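Local coordinates for protein nickel-dependent hydrogenase large subunit (PDB 3MYR) that carries the nickel-iron centre of a heterodimeric hydrogenase, which oxidises molecular hydrogen and passes the electrons to an acceptor, at residues Asp8-Ile13 against Leu17-Gln22; Ala528-Asn533 against Ile543-Thr548; Arg48-Ala53 against His492-Glu497; Ala55-Ile60 against Ala502-Val507. All blocks are in the same frame, centred on the assembly; numbering follows the deposited sequence.

Interaction 1 of 4, residues Asp8-Ile13 against Leu17-Gln22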
# COMPACT_ATOMS: atom_id res chain seq x y z
N ASP B 8 10.68 4.00 17.23
CA ASP B 8 9.29 3.57 17.22
C ASP B 8 8.45 4.83 17.48
O ASP B 8 8.52 5.40 18.54
CB ASP B 8 9.12 2.53 18.32
CG ASP B 8 7.76 1.90 18.33
OD1 ASP B 8 7.57 0.88 19.06
OD2 ASP B 8 6.85 2.44 17.66
N PRO B 9 7.66 5.30 16.50
CA PRO B 9 7.38 4.64 15.20
C PRO B 9 8.45 4.97 14.17
O PRO B 9 8.98 6.06 14.13
CB PRO B 9 6.06 5.30 14.74
CG PRO B 9 6.03 6.69 15.45
CD PRO B 9 6.85 6.51 16.74
N ILE B 10 8.73 4.04 13.28
CA ILE B 10 9.30 4.39 12.01
C ILE B 10 8.17 5.08 11.25
O ILE B 10 7.10 4.50 11.03
CB ILE B 10 9.72 3.06 11.25
CG1 ILE B 10 10.80 2.31 12.11
CG2 ILE B 10 10.34 3.37 9.82
CD1 ILE B 10 12.17 3.02 12.07
N THR B 11 8.41 6.28 10.78
CA THR B 11 7.42 6.95 9.94
C THR B 11 7.84 6.90 8.46
O THR B 11 8.91 6.41 8.11
CB THR B 11 7.26 8.40 10.39
OG1 THR B 11 8.54 9.05 10.30
CG2 THR B 11 6.76 8.44 11.91
N ARG B 12 6.99 7.43 7.59
CA ARG B 12 7.25 7.36 6.16
C ARG B 12 7.45 5.94 5.70
O ARG B 12 8.31 5.67 4.86
CB ARG B 12 8.39 8.30 5.76
CG ARG B 12 7.80 9.72 5.63
CD ARG B 12 8.86 10.76 5.23
NE ARG B 12 9.94 10.88 6.23
CZ ARG B 12 11.22 10.56 6.04
NH1 ARG B 12 11.69 10.05 4.89
NH2 ARG B 12 12.11 10.83 7.00
N ILE B 13 6.69 5.04 6.32
CA ILE B 13 6.42 3.74 5.73
C ILE B 13 4.91 3.55 5.77
O ILE B 13 4.16 4.42 6.27
CB ILE B 13 7.11 2.58 6.59
CG1 ILE B 13 6.54 2.56 8.03
CG2 ILE B 13 8.57 2.80 6.68
CD1 ILE B 13 6.86 1.26 8.82
N LEU B 17 6.06 -0.16 12.55
CA LEU B 17 7.35 -0.79 12.62
C LEU B 17 8.18 -0.14 13.71
O LEU B 17 8.27 1.08 13.82
CB LEU B 17 8.08 -0.72 11.28
CG LEU B 17 9.51 -1.33 11.15
CD1 LEU B 17 9.55 -2.87 11.22
CD2 LEU B 17 10.22 -0.88 9.82
N ARG B 18 8.84 -0.99 14.48
CA ARG B 18 9.75 -0.57 15.54
C ARG B 18 11.13 -1.21 15.18
O ARG B 18 11.18 -2.41 14.79
CB ARG B 18 9.24 -1.10 16.91
CG ARG B 18 10.34 -1.16 18.04
CD ARG B 18 9.69 -1.68 19.30
NE ARG B 18 10.46 -1.40 20.52
CZ ARG B 18 10.18 -0.47 21.42
NH1 ARG B 18 9.12 0.33 21.25
NH2 ARG B 18 10.95 -0.37 22.52
N ILE B 19 12.20 -0.41 15.22
CA ILE B 19 13.58 -0.92 15.12
C ILE B 19 14.27 -0.75 16.46
O ILE B 19 14.18 0.34 17.07
CB ILE B 19 14.39 -0.14 14.04
CG1 ILE B 19 13.71 -0.26 12.66
CG2 ILE B 19 15.87 -0.63 13.99
CD1 ILE B 19 13.76 -1.65 12.09
N GLU B 20 14.94 -1.82 16.95
CA GLU B 20 15.85 -1.69 18.09
C GLU B 20 17.25 -2.04 17.59
O GLU B 20 17.40 -2.91 16.71
CB GLU B 20 15.40 -2.60 19.23
CG GLU B 20 14.04 -2.10 19.79
CD GLU B 20 13.61 -2.78 21.11
OE1 GLU B 20 12.50 -2.48 21.65
OE2 GLU B 20 14.39 -3.62 21.60
N ALA B 21 18.25 -1.32 18.07
CA ALA B 21 19.63 -1.53 17.62
C ALA B 21 20.56 -1.59 18.86
O ALA B 21 20.55 -0.69 19.72
CB ALA B 21 20.05 -0.40 16.70
N GLN B 22 21.35 -2.66 18.93
CA GLN B 22 22.40 -2.75 19.93
C GLN B 22 23.62 -2.07 19.32
O GLN B 22 24.12 -2.50 18.26
CB GLN B 22 22.68 -4.21 20.28
CG GLN B 22 23.86 -4.40 21.31
CD GLN B 22 23.58 -3.69 22.65
OE1 GLN B 22 24.35 -2.80 23.06
NE2 GLN B 22 22.45 -4.00 23.28
O HOH W 1 5.64 2.65 12.22

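Interaction 2 of 4, residues Ala528-Asn533 against Ile543-Thr548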
# COMPACT_ATOMS: atom_id res chain seq x y z
N ALA B 528 19.78 -7.61 8.73
CA ALA B 528 21.13 -7.86 8.23
C ALA B 528 21.61 -6.59 7.51
O ALA B 528 22.81 -6.28 7.54
CB ALA B 528 21.16 -9.06 7.26
N ALA B 529 20.68 -5.82 6.93
CA ALA B 529 21.05 -4.59 6.21
C ALA B 529 21.65 -3.53 7.19
O ALA B 529 22.64 -2.88 6.86
CB ALA B 529 19.84 -4.01 5.48
N LEU B 530 20.96 -3.26 8.29
CA LEU B 530 21.45 -2.38 9.32
C LEU B 530 22.74 -2.88 9.94
O LEU B 530 23.58 -2.05 10.35
CB LEU B 530 20.40 -2.21 10.42
CG LEU B 530 19.14 -1.44 9.87
CD1 LEU B 530 18.11 -1.21 10.99
CD2 LEU B 530 19.54 -0.08 9.23
N GLN B 531 22.89 -4.22 10.04
CA GLN B 531 24.11 -4.77 10.58
C GLN B 531 25.26 -4.62 9.56
O GLN B 531 26.39 -4.82 9.92
CB GLN B 531 23.95 -6.22 11.03
CG GLN B 531 23.04 -6.26 12.25
CD GLN B 531 22.49 -7.63 12.62
OE1 GLN B 531 21.62 -7.73 13.49
NE2 GLN B 531 23.00 -8.68 11.98
N ASP B 532 24.97 -4.26 8.31
CA ASP B 532 26.02 -4.15 7.27
C ASP B 532 26.57 -2.68 7.14
O ASP B 532 25.98 -1.82 6.45
CB ASP B 532 25.49 -4.73 5.93
CG ASP B 532 26.37 -4.36 4.74
OD1 ASP B 532 25.85 -4.25 3.60
OD2 ASP B 532 27.60 -4.23 4.91
N ASN B 533 27.64 -2.39 7.85
CA ASN B 533 28.39 -1.14 7.63
C ASN B 533 27.62 0.15 7.99
O ASN B 533 27.65 1.15 7.27
CB ASN B 533 28.91 -1.13 6.17
CG ASN B 533 30.03 -0.07 5.93
OD1 ASN B 533 30.34 0.30 4.77
ND2 ASN B 533 30.61 0.43 7.02
N ILE B 543 18.85 9.26 11.13
CA ILE B 543 18.63 9.32 9.71
C ILE B 543 19.31 8.15 8.96
O ILE B 543 18.81 7.72 7.95
CB ILE B 543 19.09 10.67 9.22
CG1 ILE B 543 18.62 10.95 7.79
CG2 ILE B 543 20.59 10.79 9.36
CD1 ILE B 543 18.66 12.47 7.44
N GLU B 544 20.38 7.57 9.50
CA GLU B 544 21.04 6.51 8.76
C GLU B 544 20.23 5.24 8.79
O GLU B 544 20.25 4.46 7.86
CB GLU B 544 22.44 6.22 9.32
CG GLU B 544 23.43 7.44 9.34
CD GLU B 544 23.39 8.29 10.63
OE1 GLU B 544 24.39 8.97 10.93
OE2 GLU B 544 22.36 8.31 11.34
N ILE B 545 19.52 5.01 9.88
CA ILE B 545 18.63 3.86 9.96
C ILE B 545 17.49 4.03 8.93
O ILE B 545 17.19 3.12 8.15
CB ILE B 545 18.11 3.68 11.40
CG1 ILE B 545 19.20 3.03 12.25
CG2 ILE B 545 16.81 2.80 11.41
CD1 ILE B 545 18.81 2.92 13.80
N LEU B 546 16.90 5.23 8.92
CA LEU B 546 15.76 5.50 8.08
C LEU B 546 16.16 5.34 6.62
O LEU B 546 15.40 4.81 5.85
CB LEU B 546 15.23 6.93 8.34
CG LEU B 546 14.71 7.21 9.77
CD1 LEU B 546 14.16 8.65 9.83
CD2 LEU B 546 13.65 6.24 10.19
N ARG B 547 17.32 5.85 6.22
CA ARG B 547 17.67 5.76 4.79
C ARG B 547 17.62 4.32 4.30
O ARG B 547 17.09 4.07 3.25
CB ARG B 547 19.09 6.31 4.56
CG ARG B 547 19.12 7.77 4.48
CD ARG B 547 20.55 8.33 4.43
NE ARG B 547 20.46 9.76 4.34
CZ ARG B 547 21.45 10.60 4.08
NH1 ARG B 547 22.70 10.17 3.96
NH2 ARG B 547 21.18 11.88 3.99
N THR B 548 18.17 3.39 5.09
CA THR B 548 18.26 1.99 4.71
C THR B 548 16.93 1.28 4.88
O THR B 548 16.44 0.60 3.93
CB THR B 548 19.39 1.29 5.46
OG1 THR B 548 20.65 1.74 4.94
CG2 THR B 548 19.36 -0.27 5.29

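Interaction 3 of 4, residues Arg48-Ala53 against His492-Glu497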
# COMPACT_ATOMS: atom_id res chain seq x y z
N ARG B 48 -15.10 -18.99 4.44
CA ARG B 48 -15.79 -18.08 3.51
C ARG B 48 -15.73 -18.60 2.09
O ARG B 48 -15.09 -19.60 1.84
CB ARG B 48 -15.18 -16.68 3.64
CG ARG B 48 -15.53 -16.08 5.03
CD ARG B 48 -14.97 -14.65 5.11
NE ARG B 48 -14.94 -14.16 6.51
CZ ARG B 48 -15.94 -13.49 7.08
NH1 ARG B 48 -17.07 -13.21 6.41
NH2 ARG B 48 -15.75 -13.00 8.29
N ASP B 49 -16.42 -17.91 1.17
CA ASP B 49 -16.41 -18.25 -0.24
C ASP B 49 -15.10 -17.83 -0.91
O ASP B 49 -14.75 -16.66 -0.84
CB ASP B 49 -17.57 -17.57 -0.93
CG ASP B 49 -17.85 -18.17 -2.36
OD1 ASP B 49 -16.90 -18.32 -3.19
OD2 ASP B 49 -18.99 -18.59 -2.60
N PRO B 50 -14.35 -18.75 -1.55
CA PRO B 50 -13.09 -18.41 -2.27
C PRO B 50 -13.29 -17.33 -3.31
O PRO B 50 -12.34 -16.57 -3.57
CB PRO B 50 -12.74 -19.71 -3.04
CG PRO B 50 -13.30 -20.81 -2.02
CD PRO B 50 -14.63 -20.21 -1.59
N ARG B 51 -14.49 -17.20 -3.89
CA ARG B 51 -14.67 -16.11 -4.89
C ARG B 51 -14.63 -14.75 -4.17
O ARG B 51 -14.37 -13.75 -4.83
CB ARG B 51 -15.97 -16.27 -5.67
CG ARG B 51 -15.90 -17.55 -6.55
CD ARG B 51 -17.26 -17.83 -7.10
NE ARG B 51 -18.23 -18.03 -6.04
CZ ARG B 51 -19.56 -18.00 -6.22
NH1 ARG B 51 -20.09 -17.89 -7.44
NH2 ARG B 51 -20.36 -18.21 -5.18
N ASP B 52 -14.97 -14.71 -2.87
CA ASP B 52 -14.96 -13.41 -2.11
C ASP B 52 -13.56 -13.06 -1.57
O ASP B 52 -13.36 -11.94 -1.10
CB ASP B 52 -15.86 -13.48 -0.85
CG ASP B 52 -17.36 -13.65 -1.15
OD1 ASP B 52 -17.73 -13.78 -2.33
OD2 ASP B 52 -18.17 -13.68 -0.17
N ALA B 53 -12.65 -14.05 -1.46
CA ALA B 53 -11.38 -13.81 -0.77
C ALA B 53 -10.67 -12.51 -1.25
O ALA B 53 -10.17 -11.75 -0.42
CB ALA B 53 -10.46 -15.03 -0.87
N HIS B 492 -0.29 -16.26 -2.29
CA HIS B 492 -1.41 -16.61 -1.47
C HIS B 492 -1.59 -18.10 -1.70
O HIS B 492 -1.81 -18.51 -2.84
CB HIS B 492 -2.67 -15.90 -1.91
CG HIS B 492 -2.69 -14.43 -1.58
ND1 HIS B 492 -3.83 -13.68 -1.62
CD2 HIS B 492 -1.70 -13.59 -1.16
CE1 HIS B 492 -3.56 -12.43 -1.27
NE2 HIS B 492 -2.28 -12.37 -0.94
N TRP B 493 -1.52 -18.90 -0.63
CA TRP B 493 -1.78 -20.33 -0.79
C TRP B 493 -3.18 -20.62 -0.25
O TRP B 493 -3.47 -20.28 0.90
CB TRP B 493 -0.75 -21.11 0.02
CG TRP B 493 0.59 -21.21 -0.65
CD1 TRP B 493 1.10 -22.33 -1.26
CD2 TRP B 493 1.64 -20.22 -0.66
NE1 TRP B 493 2.38 -22.08 -1.68
CE2 TRP B 493 2.73 -20.80 -1.35
CE3 TRP B 493 1.73 -18.86 -0.26
CZ2 TRP B 493 3.93 -20.11 -1.57
CZ3 TRP B 493 2.91 -18.17 -0.45
CH2 TRP B 493 4.01 -18.79 -1.12
N ILE B 494 -4.04 -21.22 -1.06
CA ILE B 494 -5.43 -21.48 -0.61
C ILE B 494 -5.72 -22.98 -0.61
O ILE B 494 -5.31 -23.70 -1.52
CB ILE B 494 -6.46 -20.76 -1.47
CG1 ILE B 494 -7.88 -20.93 -0.91
CG2 ILE B 494 -6.40 -21.26 -2.94
CD1 ILE B 494 -8.95 -20.03 -1.67
N VAL B 495 -6.49 -23.42 0.36
CA VAL B 495 -6.97 -24.77 0.35
C VAL B 495 -8.46 -24.70 0.45
O VAL B 495 -9.01 -24.05 1.38
CB VAL B 495 -6.39 -25.58 1.58
CG1 VAL B 495 -6.97 -26.97 1.69
CG2 VAL B 495 -4.86 -25.59 1.51
N ILE B 496 -9.13 -25.38 -0.48
CA ILE B 496 -10.59 -25.31 -0.59
C ILE B 496 -11.23 -26.64 -0.26
O ILE B 496 -10.81 -27.70 -0.79
CB ILE B 496 -11.08 -24.90 -2.01
CG1 ILE B 496 -10.61 -23.47 -2.37
CG2 ILE B 496 -12.60 -24.96 -2.08
CD1 ILE B 496 -10.64 -23.23 -3.89
N GLU B 497 -12.22 -26.62 0.60
CA GLU B 497 -12.97 -27.86 0.88
C GLU B 497 -14.45 -27.57 0.80
O GLU B 497 -14.97 -26.67 1.45
CB GLU B 497 -12.61 -28.48 2.26
CG GLU B 497 -11.10 -28.71 2.41
CD GLU B 497 -10.69 -29.37 3.77
OE1 GLU B 497 -11.47 -29.29 4.74
OE2 GLU B 497 -9.54 -29.88 3.90

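Interaction 4 of 4, residues Ala55-Ile60 against Ala502-Val507. With MG (magnesium ion), chain O.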
# COMPACT_ATOMS: atom_id res chain seq x y z
N ALA B 55 -11.55 -9.68 -2.14
CA ALA B 55 -12.04 -8.41 -1.56
C ALA B 55 -11.59 -8.23 -0.12
O ALA B 55 -11.24 -7.12 0.28
CB ALA B 55 -13.57 -8.34 -1.62
N PHE B 56 -11.54 -9.33 0.66
CA PHE B 56 -10.92 -9.31 2.00
C PHE B 56 -9.42 -9.06 1.94
O PHE B 56 -8.89 -8.19 2.65
CB PHE B 56 -11.15 -10.64 2.76
CG PHE B 56 -12.57 -10.88 3.17
CD1 PHE B 56 -13.56 -11.26 2.21
CD2 PHE B 56 -12.95 -10.74 4.53
CE1 PHE B 56 -14.88 -11.44 2.57
CE2 PHE B 56 -14.32 -10.95 4.94
CZ PHE B 56 -15.30 -11.31 3.96
N VAL B 57 -8.67 -9.84 1.16
CA VAL B 57 -7.21 -9.71 1.26
C VAL B 57 -6.68 -8.47 0.51
O VAL B 57 -5.61 -7.96 0.82
CB VAL B 57 -6.46 -10.95 0.81
CG1 VAL B 57 -6.85 -12.10 1.72
CG2 VAL B 57 -6.83 -11.33 -0.66
N GLN B 58 -7.44 -7.92 -0.41
CA GLN B 58 -7.02 -6.64 -0.90
C GLN B 58 -6.84 -5.62 0.23
O GLN B 58 -5.91 -4.78 0.18
CB GLN B 58 -7.98 -6.10 -1.96
CG GLN B 58 -7.33 -4.84 -2.62
CD GLN B 58 -8.08 -4.32 -3.85
OE1 GLN B 58 -9.33 -4.39 -3.96
NE2 GLN B 58 -7.32 -3.74 -4.75
N ARG B 59 -7.72 -5.69 1.23
CA ARG B 59 -7.68 -4.80 2.40
C ARG B 59 -6.58 -5.18 3.39
O ARG B 59 -6.43 -4.53 4.42
CB ARG B 59 -9.06 -4.73 3.10
CG ARG B 59 -9.97 -3.64 2.46
CD ARG B 59 -10.34 -3.94 0.96
NE ARG B 59 -11.47 -3.12 0.55
CZ ARG B 59 -12.15 -3.28 -0.58
NH1 ARG B 59 -11.94 -4.39 -1.31
NH2 ARG B 59 -13.05 -2.36 -0.98
N ILE B 60 -5.75 -6.16 3.06
CA ILE B 60 -4.46 -6.24 3.74
C ILE B 60 -3.74 -4.90 3.64
O ILE B 60 -3.07 -4.46 4.59
CB ILE B 60 -3.59 -7.39 3.14
CG1 ILE B 60 -4.19 -8.71 3.68
CG2 ILE B 60 -2.07 -7.21 3.53
CD1 ILE B 60 -3.53 -10.03 2.99
N ALA B 502 -10.70 -23.60 3.49
CA ALA B 502 -10.28 -24.38 4.64
C ALA B 502 -8.96 -23.82 5.20
O ALA B 502 -8.74 -23.82 6.41
CB ALA B 502 -10.06 -25.85 4.24
N ASN B 503 -8.09 -23.33 4.34
CA ASN B 503 -6.94 -22.58 4.82
C ASN B 503 -6.64 -21.52 3.78
O ASN B 503 -6.79 -21.74 2.55
CB ASN B 503 -5.70 -23.50 4.97
CG ASN B 503 -4.64 -22.90 5.93
OD1 ASN B 503 -4.86 -21.82 6.50
ND2 ASN B 503 -3.47 -23.56 6.05
N TYR B 504 -6.10 -20.41 4.25
CA TYR B 504 -5.64 -19.40 3.35
C TYR B 504 -4.40 -18.79 4.02
O TYR B 504 -4.47 -18.20 5.10
CB TYR B 504 -6.76 -18.36 3.15
CG TYR B 504 -6.54 -17.48 1.92
CD1 TYR B 504 -7.39 -17.59 0.79
CD2 TYR B 504 -5.51 -16.54 1.89
CE1 TYR B 504 -7.24 -16.76 -0.30
CE2 TYR B 504 -5.35 -15.71 0.78
CZ TYR B 504 -6.26 -15.83 -0.31
OH TYR B 504 -6.08 -15.08 -1.48
N GLN B 505 -3.27 -18.83 3.36
CA GLN B 505 -2.09 -18.26 3.99
C GLN B 505 -1.40 -17.29 3.01
O GLN B 505 -1.05 -17.67 1.87
CB GLN B 505 -1.12 -19.44 4.39
CG GLN B 505 -1.70 -20.25 5.55
CD GLN B 505 -1.65 -19.42 6.86
OE1 GLN B 505 -0.65 -18.74 7.13
NE2 GLN B 505 -2.63 -19.58 7.72
N ALA B 506 -1.12 -16.09 3.46
CA ALA B 506 -0.38 -15.16 2.62
C ALA B 506 1.04 -15.07 3.13
O ALA B 506 1.26 -14.95 4.32
CB ALA B 506 -1.04 -13.73 2.63
N VAL B 507 2.00 -15.08 2.21
CA VAL B 507 3.36 -14.71 2.55
C VAL B 507 3.70 -13.57 1.61
O VAL B 507 3.70 -13.71 0.39
CB VAL B 507 4.35 -15.86 2.33
CG1 VAL B 507 5.73 -15.46 2.84
CG2 VAL B 507 3.83 -17.19 3.01
MG MG O . 0.79 -14.89 6.42
O HOH W 2 1.23 -16.91 6.45
O HOH W 3 2.80 -14.44 6.74
O HOH W 4 0.54 -14.98 8.55

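Interaction 1 of 4, residues Asp8-Ile13 against Leu17-Gln22
A salt-bridge network of D8, R18 and E20 ties the loop that leaves strand 5-7 to strand 17-24, the middle strand of the antiparallel N-terminal sheet. R18 NH1 donates to D8 OD1 at 2.7 Å, the oxygen lying at the edge of the guanidinium and close to its plane, while the carboxylate plane stands 82° to it. The R18 chain runs extended from CG to NE, which carries the same guanidinium on to E20, and there it grips side-on: NE (2.6 Å) and NH2 both donate to E20 OE1. One cation is thus held by two carboxylates and probably screens them from each other. A leucine in place of R18 would probably leave D8 OD1 without its cation and E20 OE1 without the two R18 donors, with the R4 salt bridge of E20 still in place. D8 OD2 turns to the small subunit, accepting from the backbone N of its A89.

Past the cis peptide before P9, the backbone bond I10 N to L17 O (3.0 Å, 175°) joins loop and strand. A water bridges I10 O and L17 N, accepting from the latter. The aliphatic groups pack beside this polar seam. I10 lays CG1 against L17 CD2 at 4.0 Å, and its CD1 continues to I19 CG1. With CG1 between backbone N and carbonyl carbon (chi1 61°), I13 sends its CD1 back to the strand, roughly at right angles to the L17 side chain. It ends tightly against it, I13 CD1 lying 3.4 Å from L17 CB.

Interaction 2 of 4, residues Ala528-Asn533 against Ile543-Thr548
L530, T548 and I545 carry this small apolar helix-to-helix contact, with A529 as a lesser partner; it joins the last turn of helix 525-531 to the first turns of helix 543-551 near the C-terminal end of the chain. The two helices are linked by a connection without helix or strand, and they face each other through carbon atoms alone. L530 gives up the largest area. Its CG stands anti to the carbonyl carbon (chi1 -67°), and from there the chain reaches across with both methyl branches used: CD2 settles against T548 CG2 at 3.9 Å, while CD1 lies 4.2 Å from I545 CG2. The same CD2 also comes over the backbone of the second helix, 4.1 Å from I545 CA, so the leucine sits across one helical turn, between I545 and T548.

T548 meets it with its methyl branch, the two side chains sliding past each other in opposite directions. CG2 is anti to the backbone N (chi1 -72° for OG1), and this rotation divides the threonine's tasks: the methyl faces A529 and L530, whereas the hydroxyl pairs with OG1 of T426. The buried polar atom is therefore satisfied without drawing on helix 525-531.

Around the contact, L530 also rests on A31 and I545 on I28, both of strand 27-35, so that the N-terminal sheet packs against these helices. W271 comes against T548 from a loop. A529 contributes its CB alone, and that atom lies 3.8 Å from T548 CG2.

Interaction 3 of 4, residues Arg48-Ala53 against His492-Glu497
P50 lays its ring against I494 and I496, two isoleucines on the same face of strand 488-497, the central strand of a three-stranded antiparallel sheet. The proline opens a short helical turn just ahead of helix 53-58, so the contact seats the approach to that helix on the sheet. The ring uses two neighbouring carbons. CB faces I494 CD1 at 4.0 Å, and CG faces I496 CG1 at 3.8 Å, with I496 CD1 close to both ring atoms. The isoleucines reach P50 by different rotations: I494 has CG1 anti to the backbone N (chi1 -175°), whereas I496 turns CG1 beside the N, anti to the carbonyl carbon (chi1 -63°). Each projects its longer branch to the proline, and W473 and V76 add further apolar contacts to the ring.

The turn bearing P50 is stiffened by D49. Its OD1 accepts from the backbone N of R51 at 2.7 Å, which makes an Asx turn spanning the proline, and the D49 carbonyl accepts from the backbone N of D52. R51 then folds back on the same carboxylate side-on, with one nitrogen for each oxygen: NE to OD1 and NH2 to OD2. D49 OD1 thus takes two donors, and the aspartate charge has its counterion one residue beyond the proline. R51 also makes a cation-pi contact with W468, while D52 OD2 accepts from the backbone N of F261 of the small subunit. In the two-nitrogen grip the shorter bond is R51 NH2 to D49 OD2, 2.9 Å and nearly straight at 172°.

Interaction 4 of 4, residues Ala55-Ile60 against Ala502-Val507
V57 and Y504 approach from opposite directions, the valine from helix 53-58 and the tyrosine from strand 500-507. V57 CG1 lies 4.0 Å from Y504 CE2, and V57 CG2 lies 3.9 Å from Y504 OH. With CG anti to the backbone N (chi1 -163°), the tyrosine reaches toward the helix. Its hydroxyl has polar partners of its own, H492 ND1 and S72 OG, which hold the phenol end beside the valine. A looser apolar touch follows three residues on from V57, I60 CD1 to A506 CB at 4.5 Å.

A506 has a second role, since its carbonyl oxygen binds magnesium at 2.1 Å, together with three waters and with E42 and H561. One of those waters donates to Q505 OE1 at 2.7 Å; Q505 is bent at chi2 (-71°), which brings its amide to this second-shell place. At the other end of the segment, A502 and N503 both face V495 in a classic beta bulge. The side chain of I60, about 6 Å from the nickel-iron centre, and A506 thus link the chain around the end of helix 53-58 to a six-coordinate magnesium site shared with the C-terminal histidine, as in related [NiFe] hydrogenases.

Overall arrangement
Interactions 1 and 2 form one block and interactions 3 and 4 another. The first two have centres 11 Å apart and touch through I19 CG2 and L530 CD1 (3.8 Å), so the N-terminal sheet and helices 525-531 and 543-551 share a core. Interactions 3 and 4, centres 8 Å apart, use neighbouring strands of one sheet, and H492 CE1 packs 3.5 Å from V57 CG2 between them. The blocks are well separated: interactions 2 and 3 have centres 38 Å apart. In interaction 1 the I13 side chain is about 9 Å from the nickel-iron centre, which the I60 side chain of interaction 4 also approaches. Interaction 2 lies away from it; magnesium belongs to interaction 4.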